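Local coordinates for protein induced by osmotic stress (Scheffersomyces stipitis, PDB 5YWN) that reduces carbonyl compounds such as haloketones with NADPH as an NADP-dependent reductase of the extended short-chain dehydrogenase type, probably also acting on cinnamyl alcohols, at residues Tyr122-Val127 / Phe169-Ala174; Ser130-Leu135 / Ala162-Lys167. The protein carries 1 engineered substitution. One frame throughout, in Å; residues are numbered along the deposited sequence.

Interaction 1 (Tyr122-Val127 / Phe169-Ala174); sequences YTSSVV and FAERAA. With NAP (NADP nicotinamide-adenine-dinucleotide phosphate), chain B.
Ser-124 and Glu-171 join the end of strand 119-123 to helix 159-181 through a single hydrogen bond: Ser-124 OG donates to Glu-171 OE1 over 2.8 Å. The hydroxyl meets OE1 from above the carboxylate plane, 37° out. With CG anti to the backbone N (chi1 -164°), the extended chain of Glu-171 carries the carboxylate out to Ser-124. Tyr-122 makes the apolar half of the contact. Its ring carbon CE2 lies 3.9 Å from Glu-171 CB, and its hydroxyl OH comes within 3.3 Å of Ala-170 CB, where the small methyl lets helix and strand approach closely. OH also forms a weak hydrogen bond with Lys-167 NZ. Ring and carboxylate planes are turned 43° apart.

A second shell fixes this buried carboxylate. OE1 also accepts from Asn-191, while OE2 takes a hydrogen bond from Trp-175 and a salt bridge from Arg-258, whose positive charge would favour the ionised form of the glutamate. Tyr-122 also packs on Thr-103 of helix 91-113.

The chain neighbours of Ser-124 meet the cofactor: Thr-123 CG2 approaches the ribose oxygen O4D of NAP at 3.3 Å, and Ser-125 OG is 3.3 Å from C5N of the nicotinamide. The same Ser-125 OG accepts from Val-127 N at 3.2 Å, closing an ST turn that holds the hydroxyl beside the ring. A strand of the parallel sheet ending in a serine-containing loop at the nicotinamide, backed by the helix that carries Tyr-163 and Lys-167, is characteristic of the short-chain dehydrogenase version of the Rossmann fold.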
loop_
_atom_site.group_PDB
_atom_site.type_symbol
_atom_site.label_atom_id
_atom_site.label_comp_id
_atom_site.label_asym_id
_atom_site.label_seq_id
_atom_site.Cartn_x
_atom_site.Cartn_y
_atom_site.Cartn_z
ATOM N N TYR A 122 4.297 -8.130 -5.404
ATOM C CA TYR A 122 5.030 -7.066 -4.816
ATOM C C TYR A 122 4.174 -5.804 -4.732
ATOM O O TYR A 122 3.613 -5.399 -5.683
ATOM C CB TYR A 122 6.293 -6.790 -5.592
ATOM C CG TYR A 122 7.032 -5.609 -5.090
ATOM C CD1 TYR A 122 7.605 -5.630 -3.852
ATOM C CD2 TYR A 122 7.093 -4.457 -5.809
ATOM C CE1 TYR A 122 8.266 -4.567 -3.360
ATOM C CE2 TYR A 122 7.747 -3.380 -5.331
ATOM C CZ TYR A 122 8.316 -3.445 -4.088
ATOM O OH TYR A 122 8.930 -2.412 -3.579
ATOM N N THR A 123 4.118 -5.205 -3.567
ATOM C CA THR A 123 3.386 -3.981 -3.379
ATOM C C THR A 123 4.294 -2.787 -3.800
ATOM O O THR A 123 5.139 -2.390 -3.113
ATOM C CB THR A 123 2.874 -3.754 -1.936
ATOM O OG1 THR A 123 2.203 -4.873 -1.430
ATOM C CG2 THR A 123 1.985 -2.518 -1.854
ATOM N N SER A 124 4.038 -2.272 -4.969
ATOM C CA SER A 124 4.764 -1.146 -5.480
ATOM C C SER A 124 3.982 0.126 -5.171
ATOM O O SER A 124 3.401 0.221 -4.147
ATOM C CB SER A 124 5.056 -1.285 -6.962
ATOM O OG SER A 124 6.057 -0.457 -7.407
ATOM N N SER A 125 4.066 1.096 -6.061
ATOM C CA SER A 125 3.395 2.355 -5.950
ATOM C C SER A 125 3.359 3.133 -7.257
ATOM O O SER A 125 4.173 2.953 -8.091
ATOM C CB SER A 125 4.047 3.205 -4.873
ATOM O OG SER A 125 3.548 4.476 -4.847
ATOM N N VAL A 126 2.479 4.102 -7.329
ATOM C CA VAL A 126 2.447 5.005 -8.446
ATOM C C VAL A 126 3.771 5.759 -8.583
ATOM O O VAL A 126 4.106 6.107 -9.620
ATOM C CB VAL A 126 1.275 6.001 -8.400
ATOM C CG1 VAL A 126 1.457 7.033 -7.327
ATOM C CG2 VAL A 126 1.016 6.584 -9.765
ATOM N N VAL A 127 4.484 5.938 -7.494
ATOM C CA VAL A 127 5.754 6.615 -7.466
ATOM C C VAL A 127 6.831 5.900 -8.264
ATOM O O VAL A 127 7.767 6.509 -8.653
ATOM C CB VAL A 127 6.234 7.012 -6.070
ATOM C CG1 VAL A 127 5.139 7.737 -5.325
ATOM C CG2 VAL A 127 6.753 5.828 -5.298
ATOM N N PHE A 169 13.113 1.329 -8.036
ATOM C CA PHE A 169 14.216 0.389 -8.039
ATOM C C PHE A 169 13.948 -1.023 -7.495
ATOM O O PHE A 169 14.346 -1.958 -8.060
ATOM C CB PHE A 169 15.516 1.023 -7.551
ATOM C CG PHE A 169 15.923 2.189 -8.379
ATOM C CD1 PHE A 169 16.359 2.016 -9.639
ATOM C CD2 PHE A 169 15.751 3.445 -7.932
ATOM C CE1 PHE A 169 16.661 3.092 -10.438
ATOM C CE2 PHE A 169 16.036 4.525 -8.717
ATOM C CZ PHE A 169 16.489 4.347 -9.967
ATOM N N ALA A 170 13.214 -1.099 -6.424
ATOM C CA ALA A 170 12.773 -2.362 -5.938
ATOM C C ALA A 170 11.900 -3.081 -6.942
ATOM O O ALA A 170 12.164 -4.170 -7.209
ATOM C CB ALA A 170 12.075 -2.215 -4.637
ATOM N N GLU A 171 10.929 -2.413 -7.538
ATOM C CA GLU A 171 10.083 -3.015 -8.545
ATOM C C GLU A 171 10.830 -3.479 -9.800
ATOM O O GLU A 171 10.625 -4.550 -10.243
ATOM C CB GLU A 171 8.871 -2.161 -8.916
ATOM C CG GLU A 171 7.782 -2.937 -9.659
ATOM C CD GLU A 171 6.723 -2.145 -10.408
ATOM O OE1 GLU A 171 6.418 -1.036 -10.078
ATOM O OE2 GLU A 171 6.207 -2.699 -11.348
ATOM N N ARG A 172 11.740 -2.660 -10.286
ATOM C CA ARG A 172 12.600 -3.021 -11.379
ATOM C C ARG A 172 13.438 -4.264 -11.008
ATOM O O ARG A 172 13.564 -5.134 -11.758
ATOM C CB ARG A 172 13.502 -1.872 -11.756
ATOM C CG ARG A 172 12.893 -0.748 -12.568
ATOM C CD ARG A 172 13.954 0.278 -12.877
ATOM N NE ARG A 172 13.508 1.534 -13.416
ATOM C CZ ARG A 172 13.110 1.728 -14.651
ATOM N NH1 ARG A 172 12.749 2.912 -15.036
ATOM N NH2 ARG A 172 13.085 0.763 -15.498
ATOM N N ALA A 173 13.939 -4.304 -9.808
ATOM C CA ALA A 173 14.693 -5.411 -9.330
ATOM C C ALA A 173 13.864 -6.695 -9.293
ATOM O O ALA A 173 14.319 -7.694 -9.671
ATOM C CB ALA A 173 15.286 -5.114 -7.984
ATOM N N ALA A 174 12.624 -6.589 -8.880
ATOM C CA ALA A 174 11.726 -7.722 -8.858
ATOM C C ALA A 174 11.493 -8.285 -10.277
ATOM O O ALA A 174 11.673 -9.426 -10.493
ATOM C CB ALA A 174 10.427 -7.345 -8.210
HETATM P PA NAP B . 2.907 1.659 6.749
HETATM O O1A NAP B . 1.502 1.656 7.302
HETATM O O2A NAP B . 3.999 2.411 7.472
HETATM O O5B NAP B . 3.381 0.131 6.570
HETATM C C5B NAP B . 4.767 -0.193 6.499
HETATM C C4B NAP B . 5.031 -1.495 7.246
HETATM O O4B NAP B . 6.235 -2.101 6.764
HETATM C C3B NAP B . 5.194 -1.258 8.740
HETATM O O3B NAP B . 4.187 -1.959 9.476
HETATM C C2B NAP B . 6.575 -1.766 9.103
HETATM O O2B NAP B . 6.493 -2.802 10.078
HETATM C C1B NAP B . 7.190 -2.288 7.813
HETATM N N9A NAP B . 8.437 -1.543 7.505
HETATM C C8A NAP B . 8.514 -0.232 7.205
HETATM N N7A NAP B . 9.803 0.132 6.978
HETATM C C5A NAP B . 10.573 -0.961 7.132
HETATM C C6A NAP B . 12.017 -1.276 7.038
HETATM N N6A NAP B . 12.923 -0.319 6.722
HETATM N N1A NAP B . 12.399 -2.549 7.278
HETATM C C2A NAP B . 11.515 -3.516 7.593
HETATM N N3A NAP B . 10.192 -3.293 7.695
HETATM C C4A NAP B . 9.667 -2.063 7.481
HETATM O O3 NAP B . 2.849 2.190 5.230
HETATM P PN NAP B . 1.561 1.898 4.311
HETATM O O1N NAP B . 0.941 3.222 3.932
HETATM O O2N NAP B . 0.723 0.842 4.992
HETATM O O5D NAP B . 2.211 1.250 2.988
HETATM C C5D NAP B . 2.142 -0.157 2.764
HETATM C C4D NAP B . 2.875 -0.513 1.476
HETATM O O4D NAP B . 2.098 -0.119 0.340
HETATM C C3D NAP B . 4.222 0.188 1.382
HETATM O O3D NAP B . 5.290 -0.765 1.371
HETATM C C2D NAP B . 4.199 0.983 0.092
HETATM O O2D NAP B . 5.264 0.577 -0.773
HETATM C C1D NAP B . 2.848 0.711 -0.551
HETATM N N1N NAP B . 2.142 1.973 -0.794
HETATM C C2N NAP B . 1.315 2.461 0.140
HETATM C C3N NAP B . 0.636 3.657 -0.070
HETATM C C7N NAP B . -0.288 4.196 0.981
HETATM O O7N NAP B . -0.679 5.348 0.899
HETATM N N7N NAP B . -0.660 3.397 1.981
HETATM C C4N NAP B . 0.822 4.346 -1.259
HETATM C C5N NAP B . 1.684 3.820 -2.210
HETATM C C6N NAP B . 2.338 2.621 -1.950
HETATM P P2B NAP B . 6.539 -2.451 11.649
HETATM O O1X NAP B . 7.097 -3.702 12.285
HETATM O O2X NAP B . 7.452 -1.252 11.727
HETATM O O3X NAP B . 5.099 -2.162 12.000
#

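Interaction 2 (Ser130-Leu135 / Ala162-Lys167); sequences SVPEEL and AYFGSK. With NAP (NADP nicotinamide-adenine-dinucleotide phosphate), chain B.
Phe-164 lays its ring against Pro-132 and Ser-130, and so joins helix 159-181 of the Rossmann domain to the segment 130-135 that follows strand 119-123. From CB, which points toward that segment, the side chain leads through CG into a ring that touches along the CD2–CE2 side and at its tip, CZ. CD2 lies 3.5 Å from Ser-130 O, which meets the ring edge in its plane, and CE2 is 3.9 Å from Val-131 CA. At the tip, CZ meets Pro-132 CG at 3.7 Å over one face and Leu-135 CD1 at 4.0 Å near the edge. Pro-132 CG stands 4.0 Å from the ring centroid and 22° off its normal, a CH-pi contact. Phenylalanine suits this place because its flat ring offers a face to the rigid proline and polarised C-H groups to the carbonyl oxygen, which Ser-148 OG also hydrogen-bonds. With an alanine here the ring is gone, which is likely to leave a gap between Pro-132 and Leu-135 and Ser-130 O without its C-H neighbours.

With CG anti to the backbone N (chi1 177°), the Tyr-163 side chain brings OH to 3.4 Å from C6N of NAP; Lys-167 CG sits over one face of the Tyr-163 ring, toward its rim. Ser-130 OG donates to Glu-134 OE1 at 3.1 Å, meeting it on the anti side, 31° out of the carboxylate plane.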
loop_
_atom_site.group_PDB
_atom_site.type_symbol
_atom_site.label_atom_id
_atom_site.label_comp_id
_atom_site.label_asym_id
_atom_site.label_seq_id
_atom_site.Cartn_x
_atom_site.Cartn_y
_atom_site.Cartn_z
ATOM N N SER A 130 6.376 7.344 -12.046
ATOM C CA SER A 130 6.332 8.754 -12.187
ATOM C C SER A 130 7.330 9.518 -11.353
ATOM O O SER A 130 8.016 8.971 -10.580
ATOM C CB SER A 130 4.960 9.234 -11.814
ATOM O OG SER A 130 4.650 10.371 -12.543
ATOM N N VAL A 131 7.296 10.829 -11.520
ATOM C CA VAL A 131 8.034 11.777 -10.731
ATOM C C VAL A 131 7.085 12.798 -10.169
ATOM O O VAL A 131 6.024 12.983 -10.673
ATOM C CB VAL A 131 9.113 12.497 -11.543
ATOM C CG1 VAL A 131 10.165 11.557 -11.952
ATOM C CG2 VAL A 131 8.516 13.151 -12.756
ATOM N N PRO A 132 7.475 13.500 -9.139
ATOM C CA PRO A 132 6.495 14.219 -8.362
ATOM C C PRO A 132 5.723 15.238 -9.166
ATOM O O PRO A 132 4.533 15.192 -9.156
ATOM C CB PRO A 132 7.353 14.924 -7.331
ATOM C CG PRO A 132 8.464 14.019 -7.134
ATOM C CD PRO A 132 8.759 13.469 -8.460
ATOM N N GLU A 133 6.398 16.039 -9.957
ATOM C CA GLU A 133 5.727 17.038 -10.750
ATOM C C GLU A 133 4.697 16.468 -11.742
ATOM O O GLU A 133 3.814 17.154 -12.133
ATOM C CB GLU A 133 6.732 17.919 -11.440
ATOM C CG GLU A 133 7.784 17.194 -12.271
ATOM C CD GLU A 133 8.948 16.622 -11.456
ATOM O OE1 GLU A 133 8.750 16.050 -10.396
ATOM O OE2 GLU A 133 10.073 16.748 -11.909
ATOM N N GLU A 134 4.873 15.248 -12.191
ATOM C CA GLU A 134 3.958 14.564 -13.061
ATOM C C GLU A 134 2.645 14.172 -12.480
ATOM O O GLU A 134 1.670 14.189 -13.165
ATOM C CB GLU A 134 4.578 13.368 -13.714
ATOM C CG GLU A 134 5.633 13.734 -14.702
ATOM C CD GLU A 134 6.316 12.524 -15.355
ATOM O OE1 GLU A 134 5.840 11.357 -15.215
ATOM O OE2 GLU A 134 7.335 12.796 -16.038
ATOM N N LEU A 135 2.636 13.781 -11.225
ATOM C CA LEU A 135 1.461 13.243 -10.608
ATOM C C LEU A 135 0.309 14.216 -10.557
ATOM O O LEU A 135 -0.814 13.831 -10.533
ATOM C CB LEU A 135 1.753 12.713 -9.202
ATOM C CG LEU A 135 2.568 11.445 -9.082
ATOM C CD1 LEU A 135 2.867 11.095 -7.674
ATOM C CD2 LEU A 135 2.014 10.264 -9.804
ATOM N N ALA A 162 13.811 9.846 -2.148
ATOM C CA ALA A 162 14.278 8.561 -1.791
ATOM C C ALA A 162 13.164 7.517 -1.802
ATOM O O ALA A 162 13.361 6.489 -2.285
ATOM C CB ALA A 162 14.954 8.605 -0.472
ATOM N N TYR A 163 11.990 7.844 -1.299
ATOM C CA TYR A 163 10.852 6.931 -1.345
ATOM C C TYR A 163 10.463 6.633 -2.762
ATOM O O TYR A 163 10.304 5.534 -3.086
ATOM C CB TYR A 163 9.644 7.438 -0.585
ATOM C CG TYR A 163 8.434 6.552 -0.683
ATOM C CD1 TYR A 163 8.344 5.403 0.029
ATOM C CD2 TYR A 163 7.401 6.871 -1.507
ATOM C CE1 TYR A 163 7.249 4.598 -0.068
ATOM C CE2 TYR A 163 6.283 6.081 -1.595
ATOM C CZ TYR A 163 6.228 4.934 -0.886
ATOM O OH TYR A 163 5.160 4.173 -1.002
ATOM N N PHE A 164 10.423 7.631 -3.608
ATOM C CA PHE A 164 10.100 7.454 -4.995
ATOM C C PHE A 164 11.087 6.503 -5.647
ATOM O O PHE A 164 10.708 5.608 -6.297
ATOM C CB PHE A 164 10.213 8.785 -5.722
ATOM C CG PHE A 164 8.932 9.500 -5.921
ATOM C CD1 PHE A 164 8.385 10.227 -4.926
ATOM C CD2 PHE A 164 8.314 9.488 -7.129
ATOM C CE1 PHE A 164 7.228 10.904 -5.118
ATOM C CE2 PHE A 164 7.159 10.156 -7.326
ATOM C CZ PHE A 164 6.613 10.868 -6.322
ATOM N N GLY A 165 12.356 6.709 -5.411
ATOM C CA GLY A 165 13.379 5.848 -5.883
ATOM C C GLY A 165 13.305 4.456 -5.320
ATOM O O GLY A 165 13.437 3.556 -6.046
ATOM N N SER A 166 13.002 4.333 -4.049
ATOM C CA SER A 166 12.946 3.058 -3.397
ATOM C C SER A 166 11.934 2.162 -4.087
ATOM O O SER A 166 12.197 1.047 -4.280
ATOM C CB SER A 166 12.595 3.162 -1.901
ATOM O OG SER A 166 11.291 3.483 -1.626
ATOM N N LYS A 167 10.796 2.700 -4.429
ATOM C CA LYS A 167 9.794 1.951 -5.115
ATOM C C LYS A 167 10.129 1.568 -6.561
ATOM O O LYS A 167 10.001 0.466 -6.926
ATOM C CB LYS A 167 8.419 2.604 -4.967
ATOM C CG LYS A 167 8.008 3.008 -3.591
ATOM C CD LYS A 167 7.948 1.881 -2.612
ATOM C CE LYS A 167 7.074 0.789 -3.089
ATOM N NZ LYS A 167 6.820 -0.221 -2.064
HETATM P PA NAP B . 2.907 1.659 6.749
HETATM O O1A NAP B . 1.502 1.656 7.302
HETATM O O2A NAP B . 3.999 2.411 7.472
HETATM O O5B NAP B . 3.381 0.131 6.570
HETATM C C5B NAP B . 4.767 -0.193 6.499
HETATM C C4B NAP B . 5.031 -1.495 7.246
HETATM O O4B NAP B . 6.235 -2.101 6.764
HETATM C C3B NAP B . 5.194 -1.258 8.740
HETATM O O3B NAP B . 4.187 -1.959 9.476
HETATM C C2B NAP B . 6.575 -1.766 9.103
HETATM O O2B NAP B . 6.493 -2.802 10.078
HETATM C C1B NAP B . 7.190 -2.288 7.813
HETATM N N9A NAP B . 8.437 -1.543 7.505
HETATM C C8A NAP B . 8.514 -0.232 7.205
HETATM N N7A NAP B . 9.803 0.132 6.978
HETATM C C5A NAP B . 10.573 -0.961 7.132
HETATM C C6A NAP B . 12.017 -1.276 7.038
HETATM N N6A NAP B . 12.923 -0.319 6.722
HETATM N N1A NAP B . 12.399 -2.549 7.278
HETATM C C2A NAP B . 11.515 -3.516 7.593
HETATM N N3A NAP B . 10.192 -3.293 7.695
HETATM C C4A NAP B . 9.667 -2.063 7.481
HETATM O O3 NAP B . 2.849 2.190 5.230
HETATM P PN NAP B . 1.561 1.898 4.311
HETATM O O1N NAP B . 0.941 3.222 3.932
HETATM O O2N NAP B . 0.723 0.842 4.992
HETATM O O5D NAP B . 2.211 1.250 2.988
HETATM C C5D NAP B . 2.142 -0.157 2.764
HETATM C C4D NAP B . 2.875 -0.513 1.476
HETATM O O4D NAP B . 2.098 -0.119 0.340
HETATM C C3D NAP B . 4.222 0.188 1.382
HETATM O O3D NAP B . 5.290 -0.765 1.371
HETATM C C2D NAP B . 4.199 0.983 0.092
HETATM O O2D NAP B . 5.264 0.577 -0.773
HETATM C C1D NAP B . 2.848 0.711 -0.551
HETATM N N1N NAP B . 2.142 1.973 -0.794
HETATM C C2N NAP B . 1.315 2.461 0.140
HETATM C C3N NAP B . 0.636 3.657 -0.070
HETATM C C7N NAP B . -0.288 4.196 0.981
HETATM O O7N NAP B . -0.679 5.348 0.899
HETATM N N7N NAP B . -0.660 3.397 1.981
HETATM C C4N NAP B . 0.822 4.346 -1.259
HETATM C C5N NAP B . 1.684 3.820 -2.210
HETATM C C6N NAP B . 2.338 2.621 -1.950
HETATM P P2B NAP B . 6.539 -2.451 11.649
HETATM O O1X NAP B . 7.097 -3.702 12.285
HETATM O O2X NAP B . 7.452 -1.252 11.727
HETATM O O3X NAP B . 5.099 -2.162 12.000
#

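Both interactions use helix 159-181, and along the chain interaction 2 is nested inside the loop closed by interaction 1. Interaction 1 lies deeper, against the central parallel sheet, with all its touching residues buried; it pairs a hydrogen bond to a carboxylate that is also salt-bridged to Arg-258 with small apolar contacts. Interaction 2, farther from the chain's centre and bordered by partly exposed Pro-132 and Leu-135, has no hydrogen bond between its segments and relies on one aromatic ring. They meet directly at Lys-167, whose NZ probably hydrogen-bonds Thr-123 O at 2.9 Å, and at Val-127, which packs on Phe-164 and Lys-167. Residues of both line the NADP pocket.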